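PDB 4UYP: cellulosomal scaffoldin anchoring protein C from Acetivibrio cellulolyticus, which binds the dockerin of the adaptor scaffoldin ScaB through its cohesin domains and so tethers the multienzyme cellulosome to the bacterial cell surface. Local coordinates for the interface of chains A and B. Residues are numbered along the deposited sequence; one frame, centred on the assembly and turned at random. Chains: chain A, Cellulosomal scaffoldin anchoring protein C; chain B, Cellulosomal scaffoldin adaptor protein B.

The interface of chains A and B. Residues chain A 32-33, 79-80, 125; chain B 55, 58-59, 64.
A:Tyr32 of the third ScaC cohesin meets B:Val55, B:Arg58 and B:Asp59 of the ScaB dockerin in a type I cohesin-dockerin interface, the heterotypic joint that fastens adaptor scaffoldin to anchoring scaffoldin. The dockerin contributes helix 51-61, which follows the second calcium-binding loop of its duplicated F-hand fold; the cohesin contributes residues at strand ends. In A:Tyr32 the side chain leaves with CG anti to the backbone N (chi1 -176°), which carries the phenol OH toward the carboxylate of B:Asp59. That hydroxyl donates to OD2 of B:Asp59 at 2.6 Å, meeting it on the syn side, slightly off the carboxylate plane; OD2 in turn sits at the ring edge, in the ring plane. The other carboxylate oxygen, OD1, is turned to its own chain, where NE and NH2 of B:Arg58 grip it side-on, NH2 at 2.8 Å in a salt bridge. This pairing within chain B should restrain both groups as they face the cohesin. The far end of the same guanidinium closes end-on upon the backbone carbonyl of A:Ala79: its O accepts from NH1 at 2.8 Å and from NH2 at 2.9 Å. NH2 approaches nearly along the C=O axis, whereas NH1 comes from above the carbonyl plane, and the oxygen stays within 3° of the guanidinium plane. NH2 also lies 3.1 Å from OH of A:Tyr32, at most a shared, weaker hydrogen bond, since its hydrogens already serve A:Ala79 O and B:Asp59 OD1; ring and guanidinium are almost perpendicular (83°). Apolar packing flanks this network: CG2 of B:Val55 touches CE2 of A:Tyr32 at 3.8 Å and also overlies the guanidinium rim, while CG1 points toward A:Gly125 and A:Ala33.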
# COMPACT_ATOMS: atom_id res chain seq x y z
N TYR A 32 5.27 20.22 -9.60
CA TYR A 32 4.16 20.50 -10.52
C TYR A 32 2.99 19.55 -10.27
O TYR A 32 1.84 19.89 -10.54
CB TYR A 32 4.70 20.34 -11.95
CG TYR A 32 3.76 20.66 -13.06
CD1 TYR A 32 3.32 22.01 -13.16
CD2 TYR A 32 3.38 19.75 -14.02
CE1 TYR A 32 2.46 22.32 -14.19
CE2 TYR A 32 2.51 20.06 -15.12
CZ TYR A 32 2.08 21.41 -15.15
OH TYR A 32 1.34 21.74 -16.27
N ALA A 33 3.26 18.28 -9.86
CA ALA A 33 2.18 17.29 -9.72
C ALA A 33 2.64 16.22 -8.78
O ALA A 33 3.86 15.92 -8.76
CB ALA A 33 1.84 16.65 -11.01
N ALA A 79 -0.54 21.43 -10.21
CA ALA A 79 -0.41 22.93 -10.35
C ALA A 79 -1.04 23.31 -11.66
O ALA A 79 -1.16 22.54 -12.57
CB ALA A 79 1.06 23.27 -10.42
N PRO A 80 -1.53 24.58 -11.76
CA PRO A 80 -2.07 25.03 -12.99
C PRO A 80 -0.98 25.07 -14.03
O PRO A 80 0.23 25.16 -13.72
CB PRO A 80 -2.53 26.48 -12.58
CG PRO A 80 -1.76 26.88 -11.44
CD PRO A 80 -1.51 25.55 -10.68
N GLY A 125 5.48 17.80 -16.26
CA GLY A 125 4.75 16.69 -16.78
C GLY A 125 5.62 15.46 -17.08
O GLY A 125 5.08 14.39 -17.08
N VAL B 55 -1.82 14.88 -15.62
CA VAL B 55 -1.51 16.28 -15.88
C VAL B 55 -1.15 16.47 -17.37
O VAL B 55 -1.48 17.51 -17.97
CB VAL B 55 -0.52 16.84 -14.88
CG1 VAL B 55 0.93 16.48 -15.21
CG2 VAL B 55 -0.81 18.30 -14.63
N ARG B 58 -4.36 16.68 -19.19
CA ARG B 58 -4.94 18.01 -18.94
C ARG B 58 -4.24 19.03 -19.81
O ARG B 58 -4.93 19.90 -20.43
CB ARG B 58 -4.85 18.35 -17.48
CG ARG B 58 -5.46 19.70 -17.22
CD ARG B 58 -4.98 20.20 -15.90
NE ARG B 58 -3.55 20.64 -16.03
CZ ARG B 58 -2.84 21.14 -15.05
NH1 ARG B 58 -3.38 21.29 -13.82
NH2 ARG B 58 -1.57 21.51 -15.24
N ASP B 59 -2.91 19.05 -19.80
CA ASP B 59 -2.12 20.08 -20.53
C ASP B 59 -2.33 19.98 -22.03
O ASP B 59 -2.28 21.02 -22.71
CB ASP B 59 -0.66 19.87 -20.14
CG ASP B 59 -0.37 20.33 -18.70
OD1 ASP B 59 -1.29 20.89 -18.00
OD2 ASP B 59 0.81 20.16 -18.24
N LYS B 64 -1.25 23.32 -24.13
CA LYS B 64 0.14 23.58 -23.75
C LYS B 64 1.09 22.68 -24.54
O LYS B 64 2.24 23.07 -24.85
CB LYS B 64 0.36 23.37 -22.23
CG LYS B 64 1.84 23.36 -21.79
CD LYS B 64 2.12 22.36 -20.63
CE LYS B 64 3.18 22.86 -19.66
NZ LYS B 64 4.44 23.36 -20.28